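Local coordinates for protein malate synthase (Haloferax volcanii, PDB 5TAO) that catalyses the magnesium-dependent Claisen condensation of acetyl-CoA with glyoxylate, and hydrolysis of the resulting malyl-CoA, to give malate and CoA in the glyoxylate cycle, at residues P48-A53 against E61-I66; G125-W130 against M166-D171; D192-M197 against P207-L212. All coordinates share one frame; numbering follows the deposited sequence.

Contact 1: P48-A53 against E61-I66. With GLV (glyoxylic acid), chain E; GLV (glyoxylic acid), chain C.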
loop_
_atom_site.group_PDB
_atom_site.type_symbol
_atom_site.label_atom_id
_atom_site.label_comp_id
_atom_site.label_asym_id
_atom_site.label_seq_id
_atom_site.Cartn_x
_atom_site.Cartn_y
_atom_site.Cartn_z
ATOM N N PRO A 48 8.951 -35.025 10.131
ATOM C CA PRO A 48 9.554 -35.826 9.093
ATOM C C PRO A 48 10.026 -34.929 8.028
ATOM O O PRO A 48 9.184 -34.247 7.401
ATOM C CB PRO A 48 8.372 -36.650 8.573
ATOM C CG PRO A 48 7.632 -36.915 9.773
ATOM C CD PRO A 48 7.650 -35.596 10.495
ATOM N N ASP A 49 11.328 -34.934 7.801
ATOM C CA ASP A 49 11.990 -33.955 7.012
ATOM C C ASP A 49 12.456 -34.322 5.631
ATOM O O ASP A 49 13.603 -34.701 5.468
ATOM C CB ASP A 49 13.190 -33.389 7.801
ATOM C CG ASP A 49 13.839 -32.155 7.106
ATOM O OD1 ASP A 49 13.215 -31.604 6.186
ATOM O OD2 ASP A 49 14.948 -31.742 7.450
ATOM N N ASN A 50 11.626 -34.063 4.614
ATOM C CA ASN A 50 11.959 -34.314 3.225
ATOM C C ASN A 50 12.809 -33.298 2.446
ATOM O O ASN A 50 12.964 -33.412 1.244
ATOM C CB ASN A 50 10.686 -34.593 2.415
ATOM C CG ASN A 50 10.892 -35.706 1.400
ATOM O OD1 ASN A 50 11.554 -36.709 1.710
ATOM N ND2 ASN A 50 10.326 -35.563 0.214
ATOM N N GLU A 51 13.364 -32.314 3.142
ATOM C CA GLU A 51 14.206 -31.293 2.564
ATOM C C GLU A 51 15.597 -31.483 3.129
ATOM O O GLU A 51 16.205 -32.481 2.816
ATOM C CB GLU A 51 13.653 -29.869 2.847
ATOM C CG GLU A 51 14.329 -28.767 1.997
ATOM C CD GLU A 51 14.899 -27.617 2.799
ATOM O OE1 GLU A 51 15.055 -27.769 4.028
ATOM O OE2 GLU A 51 15.177 -26.525 2.216
ATOM N N ASP A 52 16.142 -30.586 3.948
ATOM C CA ASP A 52 17.585 -30.644 4.081
ATOM C C ASP A 52 18.073 -31.961 4.790
ATOM O O ASP A 52 19.196 -32.349 4.589
ATOM C CB ASP A 52 18.261 -29.445 4.801
ATOM C CG ASP A 52 18.028 -28.048 4.141
ATOM O OD1 ASP A 52 17.852 -27.980 2.940
ATOM O OD2 ASP A 52 18.142 -27.051 4.930
ATOM N N ALA A 53 17.266 -32.613 5.611
ATOM C CA ALA A 53 17.724 -33.821 6.332
ATOM C C ALA A 53 17.882 -35.053 5.440
ATOM O O ALA A 53 18.573 -35.957 5.814
ATOM C CB ALA A 53 16.829 -34.143 7.516
ATOM N N GLU A 61 11.496 -41.301 -2.593
ATOM C CA GLU A 61 11.266 -42.410 -1.595
ATOM C C GLU A 61 10.945 -41.890 -0.191
ATOM O O GLU A 61 10.125 -42.450 0.614
ATOM C CB GLU A 61 12.514 -43.288 -1.572
ATOM C CG GLU A 61 12.333 -44.576 -0.782
ATOM C CD GLU A 61 13.616 -45.429 -0.715
ATOM O OE1 GLU A 61 13.695 -46.325 0.186
ATOM O OE2 GLU A 61 14.541 -45.175 -1.539
ATOM N N GLY A 62 11.551 -40.756 0.136
ATOM C CA GLY A 62 11.159 -40.098 1.361
ATOM C C GLY A 62 9.700 -39.806 1.500
ATOM O O GLY A 62 9.112 -40.001 2.536
ATOM N N ALA A 63 9.097 -39.263 0.466
ATOM C CA ALA A 63 7.670 -38.950 0.582
ATOM C C ALA A 63 6.822 -40.219 0.714
ATOM O O ALA A 63 5.793 -40.188 1.368
ATOM C CB ALA A 63 7.241 -38.168 -0.635
ATOM N N GLU A 64 7.196 -41.298 0.014
ATOM C CA GLU A 64 6.583 -42.638 0.179
ATOM C C GLU A 64 6.734 -43.107 1.653
ATOM O O GLU A 64 5.823 -43.479 2.300
ATOM C CB GLU A 64 7.241 -43.635 -0.831
ATOM C CG GLU A 64 6.860 -43.418 -2.304
ATOM C CD GLU A 64 7.738 -44.197 -3.320
ATOM O OE1 GLU A 64 8.695 -44.932 -2.957
ATOM O OE2 GLU A 64 7.486 -44.061 -4.534
ATOM N N ASN A 65 7.956 -43.038 2.160
ATOM C CA ASN A 65 8.156 -43.413 3.559
ATOM C C ASN A 65 7.345 -42.618 4.501
ATOM O O ASN A 65 6.904 -43.173 5.506
ATOM C CB ASN A 65 9.621 -43.333 3.993
ATOM C CG ASN A 65 10.527 -44.264 3.211
ATOM O OD1 ASN A 65 10.077 -45.014 2.350
ATOM N ND2 ASN A 65 11.805 -44.162 3.446
ATOM N N ILE A 66 7.089 -41.315 4.203
ATOM C CA ILE A 66 6.270 -40.552 5.129
ATOM C C ILE A 66 4.897 -41.119 5.139
ATOM O O ILE A 66 4.267 -41.215 6.170
ATOM C CB ILE A 66 6.229 -39.010 4.717
ATOM C CG1 ILE A 66 7.487 -38.291 5.202
ATOM C CG2 ILE A 66 5.018 -38.375 5.324
ATOM C CD1 ILE A 66 7.957 -37.119 4.328
HETATM C C1 GLV E . 19.066 -24.890 0.558
HETATM O O1 GLV E . 18.229 -24.604 -0.309
HETATM C C2 GLV E . 18.670 -25.349 1.920
HETATM O O2 GLV E . 19.627 -25.681 2.683
HETATM O O3 GLV E . 17.484 -25.385 2.346
HETATM C C1 GLV C . 18.172 -24.622 8.609
HETATM O O1 GLV C . 18.211 -23.454 8.151
HETATM C C2 GLV C . 17.676 -25.813 7.842
HETATM O O2 GLV C . 17.904 -27.029 8.197
HETATM O O3 GLV C . 17.073 -25.593 6.772
#
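Ile66 turns CG1 away from its own carbonyl carbon (chi1 -81°), and this brings the branch to Pro48 and Asn50: CG1 lies 3.9 Å from Pro48 CB, while CD1 goes on to reach Asn50 CB at 4.2 Å. Asn50 has an unusual first torsion of -140°, away from the common staggered positions, and its amide lies directly on the helix backbone. There OD1 sits 3.4 Å from Gly62 CA, and ND2 is 4.1 Å from Ala63 CB. No hydrogen bond crosses between the segments; the amide is held from outside them, OD1 by Thr19 OG1 and ND2 by Arg59 O, so its orientation is fixed while it packs on the helix. From Asp49 to Glu51 the chain bends through an Asx turn, with Asn50 in its middle. Asp49 OD1 takes Glu51 N at 3.1 Å, OD2 takes Ala53 N, both from above the carboxylate plane, and Arg84 adds a salt bridge to OD2. This braced loop carries Asp52, a magnesium ligand, to the active site, where its OD1 lies 2.7 Å from O3 of the chain E glyoxylate. Glu51 OE2 is 2.6 Å from the same O3. The contact closes strand 45-49 onto helix 59-73 within a beta-alpha-beta unit that runs on to strand 80-81, at the C-terminal end of a strand of the TIM barrel. Helix 92-105 covers Asn50, Ala63 and Ile66 through His101 and Ile105, and Leu31 of helix 29-36 packs on Pro48.

Contact 2: G125-W130 against M166-D171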
loop_
_atom_site.group_PDB
_atom_site.type_symbol
_atom_site.label_atom_id
_atom_site.label_comp_id
_atom_site.label_asym_id
_atom_site.label_seq_id
_atom_site.Cartn_x
_atom_site.Cartn_y
_atom_site.Cartn_z
ATOM N N GLY A 125 10.192 -16.623 0.752
ATOM C CA GLY A 125 10.734 -15.317 0.429
ATOM C C GLY A 125 9.820 -14.212 0.944
ATOM O O GLY A 125 9.413 -14.235 2.091
ATOM N N GLY A 126 9.527 -13.240 0.095
ATOM C CA GLY A 126 8.558 -12.185 0.411
ATOM C C GLY A 126 7.173 -12.711 0.492
ATOM O O GLY A 126 6.917 -13.871 0.161
ATOM N N ILE A 127 6.260 -11.870 0.942
ATOM C CA ILE A 127 4.926 -12.307 1.267
ATOM C C ILE A 127 4.229 -12.889 0.044
ATOM O O ILE A 127 3.501 -13.867 0.190
ATOM C CB ILE A 127 4.104 -11.207 1.955
ATOM C CG1 ILE A 127 2.830 -11.749 2.585
ATOM C CG2 ILE A 127 3.812 -10.060 0.993
ATOM C CD1 ILE A 127 3.087 -12.688 3.749
ATOM N N ASP A 128 4.576 -12.455 -1.155
ATOM C CA ASP A 128 3.927 -13.065 -2.294
ATOM C C ASP A 128 4.368 -14.561 -2.533
ATOM O O ASP A 128 3.561 -15.358 -3.011
ATOM C CB ASP A 128 4.008 -12.206 -3.529
ATOM C CG ASP A 128 2.955 -11.017 -3.534
ATOM O OD1 ASP A 128 2.212 -10.829 -2.538
ATOM O OD2 ASP A 128 2.936 -10.222 -4.524
ATOM N N ASP A 129 5.577 -14.907 -2.172
ATOM C CA ASP A 129 6.001 -16.299 -2.196
ATOM C C ASP A 129 5.191 -17.141 -1.160
ATOM O O ASP A 129 4.852 -18.283 -1.420
ATOM C CB ASP A 129 7.527 -16.387 -1.902
ATOM C CG ASP A 129 8.025 -17.844 -1.985
ATOM O OD1 ASP A 129 7.851 -18.455 -3.077
ATOM O OD2 ASP A 129 8.493 -18.394 -0.956
ATOM N N TRP A 130 4.898 -16.589 0.034
ATOM C CA TRP A 130 4.119 -17.292 1.066
ATOM C C TRP A 130 2.744 -17.606 0.554
ATOM O O TRP A 130 2.216 -18.684 0.781
ATOM C CB TRP A 130 4.007 -16.546 2.400
ATOM C CG TRP A 130 5.281 -16.208 3.129
ATOM C CD1 TRP A 130 6.448 -15.828 2.613
ATOM C CD2 TRP A 130 5.412 -16.045 4.551
ATOM N NE1 TRP A 130 7.318 -15.454 3.592
ATOM C CE2 TRP A 130 6.683 -15.546 4.797
ATOM C CE3 TRP A 130 4.556 -16.191 5.595
ATOM C CZ2 TRP A 130 7.136 -15.303 6.043
ATOM C CZ3 TRP A 130 5.023 -16.001 6.867
ATOM C CH2 TRP A 130 6.265 -15.492 7.080
ATOM N N MET A 166 7.589 -10.814 7.531
ATOM C CA MET A 166 6.787 -10.984 8.762
ATOM C C MET A 166 6.094 -9.680 9.224
ATOM O O MET A 166 5.016 -9.714 9.823
ATOM C CB MET A 166 7.669 -11.453 9.854
ATOM C CG MET A 166 8.028 -12.891 9.704
ATOM S SD MET A 166 8.960 -13.551 11.086
ATOM C CE MET A 166 10.595 -12.962 10.863
ATOM N N GLY A 167 6.674 -8.550 8.854
ATOM C CA GLY A 167 6.165 -7.223 9.178
ATOM C C GLY A 167 4.799 -6.785 8.697
ATOM O O GLY A 167 4.184 -5.967 9.371
ATOM N N ASP A 168 4.420 -7.364 7.549
ATOM C CA ASP A 168 3.189 -7.106 6.808
ATOM C C ASP A 168 2.161 -8.254 6.853
ATOM O O ASP A 168 1.203 -8.245 6.097
ATOM C CB ASP A 168 3.532 -6.760 5.329
ATOM C CG ASP A 168 4.262 -7.885 4.570
ATOM O OD1 ASP A 168 3.923 -9.047 4.810
ATOM O OD2 ASP A 168 5.131 -7.601 3.675
ATOM N N LEU A 169 2.357 -9.218 7.750
ATOM C CA LEU A 169 1.610 -10.415 7.734
ATOM C C LEU A 169 0.196 -10.193 8.222
ATOM O O LEU A 169 -0.712 -10.713 7.602
ATOM C CB LEU A 169 2.364 -11.395 8.592
ATOM C CG LEU A 169 2.231 -12.842 8.663
ATOM C CD1 LEU A 169 2.148 -13.419 7.267
ATOM C CD2 LEU A 169 3.405 -13.337 9.545
ATOM N N ARG A 170 -0.029 -9.373 9.258
ATOM C CA ARG A 170 -1.360 -9.328 9.870
ATOM C C ARG A 170 -2.431 -8.887 8.912
ATOM O O ARG A 170 -3.566 -9.382 8.946
ATOM C CB ARG A 170 -1.421 -8.282 10.967
ATOM C CG ARG A 170 -0.817 -8.729 12.225
ATOM C CD ARG A 170 -0.245 -7.506 12.941
ATOM N NE ARG A 170 -1.223 -6.492 13.271
ATOM C CZ ARG A 170 -2.215 -6.669 14.125
ATOM N NH1 ARG A 170 -2.403 -7.854 14.700
ATOM N NH2 ARG A 170 -3.009 -5.644 14.411
ATOM N N ASP A 171 -2.095 -7.842 8.191
ATOM C CA ASP A 171 -2.904 -7.342 7.148
ATOM C C ASP A 171 -2.960 -8.196 5.821
ATOM O O ASP A 171 -4.002 -8.293 5.199
ATOM C CB ASP A 171 -2.396 -5.990 6.807
ATOM C CG ASP A 171 -2.704 -4.931 7.932
ATOM O OD1 ASP A 171 -3.596 -5.109 8.845
ATOM O OD2 ASP A 171 -2.002 -3.903 7.852
HETATM O O HOH W 1 7.323 -9.204 1.578
#
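Ile127 and Leu169 meet methyl to methyl, Ile127 CD1 to Leu169 CD1 at 3.7 Å, at the start of their two helices. Ile127 sends CG1 back from its backbone nitrogen (chi1 -167°), leaving CG2 in the tight slot between the nitrogen and the carbonyl carbon; CD1 then folds over one face of Trp130, 4.0 Å above the plane and toward the rim. Leu169, with chi1 at -163°, swings its methyls round to the indole, CD1 reaching 3.9 Å from Trp130 CZ3 although the CB bond does not head for the other segment. Its approach to the indole is oblique, with the two side chains running roughly at right angles. Met166 CG adds a contact 4.1 Å from Trp130 CH2. The indole is fixed at its far corner: NE1 donates to Gly125 O at 2.9 Å, the oxygen lying close to the ring plane while the N-H arrives from above the carbonyl plane. Asp129 OD2 ties the same turn together by accepting Gly125 N, and Trp87 NE1 gives it a second bond.

Asp168, modelled in two conformers, runs past Ile127 in the opposite direction, OD1 reaching 3.6 Å from Ile127 CB in the conformer described. Water 1 accepts a bond from Ile127 N in the first turn of helix 127-143. The contact packs the starts of helices 127-143 and 169-172 together beside barrel strands 152-157 and 183-188, where Leu183 touches both Trp130 and Leu169. The chemistry is thus apolar in the middle, with the partly exposed aspartate at its margin: packing joins the segments, and the only polar link, a weak water bridge to one of two Asp168 conformers, is doubtful.

Contact 3: D192-M197 against P207-L212. With PB (lead (II) ion), chain F; PB (lead (II) ion), chain G; K (potassium ion), chain K; GLV (glyoxylic acid), chain E.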
loop_
_atom_site.group_PDB
_atom_site.type_symbol
_atom_site.label_atom_id
_atom_site.label_comp_id
_atom_site.label_asym_id
_atom_site.label_seq_id
_atom_site.Cartn_x
_atom_site.Cartn_y
_atom_site.Cartn_z
ATOM N N ASP A 192 20.683 -21.631 6.802
ATOM C CA ASP A 192 20.528 -21.046 5.503
ATOM C C ASP A 192 20.441 -19.485 5.526
ATOM O O ASP A 192 20.793 -18.810 4.580
ATOM C CB ASP A 192 19.400 -21.737 4.818
ATOM C CG ASP A 192 19.705 -23.263 4.563
ATOM O OD1 ASP A 192 20.868 -23.646 4.625
ATOM O OD2 ASP A 192 18.763 -24.076 4.328
ATOM N N TYR A 193 19.950 -18.908 6.607
ATOM C CA TYR A 193 19.816 -17.492 6.704
ATOM C C TYR A 193 21.177 -16.905 6.654
ATOM O O TYR A 193 21.407 -15.937 5.996
ATOM C CB TYR A 193 19.182 -17.185 8.057
ATOM C CG TYR A 193 19.021 -15.694 8.312
ATOM C CD1 TYR A 193 17.932 -15.000 7.795
ATOM C CD2 TYR A 193 19.949 -15.001 9.140
ATOM C CE1 TYR A 193 17.740 -13.632 8.068
ATOM C CE2 TYR A 193 19.815 -13.661 9.379
ATOM C CZ TYR A 193 18.696 -12.977 8.885
ATOM O OH TYR A 193 18.616 -11.660 9.231
ATOM N N THR A 194 22.126 -17.496 7.374
ATOM C CA THR A 194 23.534 -17.118 7.275
ATOM C C THR A 194 24.125 -17.035 5.880
ATOM O O THR A 194 24.834 -16.055 5.481
ATOM C CB THR A 194 24.416 -18.047 8.133
ATOM O OG1 THR A 194 23.954 -18.050 9.443
ATOM C CG2 THR A 194 25.871 -17.634 8.151
ATOM N N LYS A 195 23.766 -17.987 5.080
ATOM C CA LYS A 195 24.234 -17.973 3.705
ATOM C C LYS A 195 23.464 -16.949 2.905
ATOM O O LYS A 195 24.041 -16.209 2.139
ATOM C CB LYS A 195 24.003 -19.380 3.125
ATOM C CG LYS A 195 24.349 -19.589 1.677
ATOM C CD LYS A 195 25.742 -19.120 1.370
ATOM C CE LYS A 195 26.149 -19.565 -0.068
ATOM N NZ LYS A 195 27.581 -19.292 -0.298
ATOM N N ASP A 196 22.151 -16.814 3.122
ATOM C CA ASP A 196 21.400 -15.804 2.361
ATOM C C ASP A 196 21.916 -14.384 2.662
ATOM O O ASP A 196 21.954 -13.527 1.826
ATOM C CB ASP A 196 19.877 -15.891 2.649
ATOM C CG ASP A 196 19.073 -14.832 1.847
ATOM O OD1 ASP A 196 18.924 -15.099 0.668
ATOM O OD2 ASP A 196 18.677 -13.755 2.369
ATOM N N MET A 197 22.357 -14.170 3.893
ATOM C CA MET A 197 22.889 -12.907 4.315
ATOM C C MET A 197 24.372 -12.708 3.929
ATOM O O MET A 197 24.887 -11.602 4.063
ATOM C CB MET A 197 22.734 -12.753 5.814
ATOM C CG MET A 197 21.267 -12.635 6.211
ATOM S SD MET A 197 20.529 -11.020 5.870
ATOM C CE MET A 197 21.038 -10.244 7.382
ATOM N N PRO A 207 26.632 -17.231 13.303
ATOM C CA PRO A 207 26.317 -16.094 14.140
ATOM C C PRO A 207 25.058 -16.365 14.975
ATOM O O PRO A 207 24.218 -17.199 14.637
ATOM C CB PRO A 207 26.042 -14.953 13.126
ATOM C CG PRO A 207 26.538 -15.464 11.796
ATOM C CD PRO A 207 26.476 -16.951 11.865
ATOM N N ALA A 208 24.946 -15.638 16.066
ATOM C CA ALA A 208 23.821 -15.766 16.971
ATOM C C ALA A 208 22.500 -15.117 16.449
ATOM O O ALA A 208 21.387 -15.544 16.826
ATOM C CB ALA A 208 24.233 -15.188 18.316
ATOM N N TRP A 209 22.652 -14.092 15.613
ATOM C CA TRP A 209 21.562 -13.400 14.923
ATOM C C TRP A 209 20.450 -13.045 15.907
ATOM O O TRP A 209 19.307 -13.412 15.702
ATOM C CB TRP A 209 21.002 -14.302 13.862
ATOM C CG TRP A 209 21.876 -14.581 12.727
ATOM C CD1 TRP A 209 22.265 -15.791 12.296
ATOM C CD2 TRP A 209 22.355 -13.640 11.773
ATOM N NE1 TRP A 209 22.979 -15.692 11.141
ATOM C CE2 TRP A 209 23.018 -14.375 10.766
ATOM C CE3 TRP A 209 22.255 -12.244 11.656
ATOM C CZ2 TRP A 209 23.641 -13.772 9.672
ATOM C CZ3 TRP A 209 22.845 -11.645 10.539
ATOM C CH2 TRP A 209 23.522 -12.403 9.577
ATOM N N PRO A 210 20.804 -12.375 17.001
ATOM C CA PRO A 210 19.770 -11.947 17.948
ATOM C C PRO A 210 18.676 -11.102 17.356
ATOM O O PRO A 210 17.509 -11.280 17.760
ATOM C CB PRO A 210 20.560 -11.199 19.049
ATOM C CG PRO A 210 21.814 -10.720 18.370
ATOM C CD PRO A 210 22.137 -11.813 17.342
ATOM N N GLU A 211 18.958 -10.276 16.349
ATOM C CA GLU A 211 17.838 -9.503 15.770
ATOM C C GLU A 211 16.862 -10.341 15.010
ATOM O O GLU A 211 15.672 -10.066 15.009
ATOM C CB GLU A 211 18.275 -8.446 14.817
ATOM C CG GLU A 211 19.352 -7.566 15.353
ATOM C CD GLU A 211 20.781 -8.164 15.298
ATOM O OE1 GLU A 211 21.106 -9.426 14.882
ATOM O OE2 GLU A 211 21.549 -7.263 15.722
ATOM N N LEU A 212 17.353 -11.357 14.334
ATOM C CA LEU A 212 16.450 -12.186 13.619
ATOM C C LEU A 212 15.481 -12.760 14.585
ATOM O O LEU A 212 14.267 -12.926 14.274
ATOM C CB LEU A 212 17.243 -13.273 12.852
ATOM C CG LEU A 212 16.381 -14.391 12.259
ATOM C CD1 LEU A 212 15.508 -13.745 11.219
ATOM C CD2 LEU A 212 17.273 -15.507 11.648
HETATM PB PB PB F . 18.046 -12.982 -0.468
HETATM PB PB PB G . 16.735 -24.779 4.047
HETATM K K K K . 24.198 -9.081 3.415
HETATM C C1 GLV E . 19.066 -24.890 0.558
HETATM O O1 GLV E . 18.229 -24.604 -0.309
HETATM C C2 GLV E . 18.670 -25.349 1.920
HETATM O O2 GLV E . 19.627 -25.681 2.683
HETATM O O3 GLV E . 17.484 -25.385 2.346
HETATM O O HOH W 2 23.055 -10.681 1.416
#
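Tyr193 meets Trp209 with its edge and Leu212 with one face. Its CB places the ring anti to the backbone nitrogen (chi1 178°), pointing out of helix 190-197 toward the other segment. CG and CD1 come first under Leu212 CD2, a methyl centred over the ring face 3.6 Å from the centroid in a CH-pi contact, with Met197 CG on the opposite face nearer the rim. On one flank CD2 and CE2 form the edge that faces Trp209, CE2 standing 3.5 Å from Trp209 CD2. This is a T-shaped pair, with planes at 87° and the Tyr193 centroid 4.8 Å from that of the indole six-membered ring. Further out, Leu212 CD1 lies over the same face as CD2, close to CE1 and CZ, and the tip OH is hydrogen-bonded to Glu163.

Trp209 is also pinned at its own edge. NE1 donates to Thr194 OG1 at 3.1 Å, nearly straight at 169° and in the ring plane; OG1 is hydrogen-bonded to Glu190 O as well. Pro207 CD packs against Thr194 OG1 and CG2, and Met197 CB lies 3.9 Å from Trp209 CH2.

The helix carrying this aromatic cluster also presents ligands. Asp192 OD2, from a magnesium- and glyoxylate-binding residue, bonds a lead ion at 2.2 Å beside glyoxylate O3 and Glu123. Met197 O binds potassium together with Ser217, Ser221 and Gly252 of a neighbouring subunit. Rings and one straight N-H bond thus join the helix to 207-212, while the carboxylates of Asp192 and Asp196 bind lead and the Met197 carbonyl binds potassium.

How the contacts relate
All three contacts are largely buried, but they lie at different depths and use different elements. Contact 2 is the farthest from the chain's centre, and residues of its segments also meet other subunits; contact 3 shares a potassium site with another subunit, whereas contact 1 touches no other chain. Contacts 1 and 3, centred about 25 Å apart on opposite sides of the chain's centre, converge on the metal and glyoxylate site: Asp52 OD2 and Asp192 OD2 stand 3.1 Å apart, and both contacts reach the same glyoxylate. Contact 2 has no such ligand, yet helix 210-223, which begins in contact 3, also packs on its Met166 and Leu169. Only contact 3 has a direct hydrogen bond across its segments.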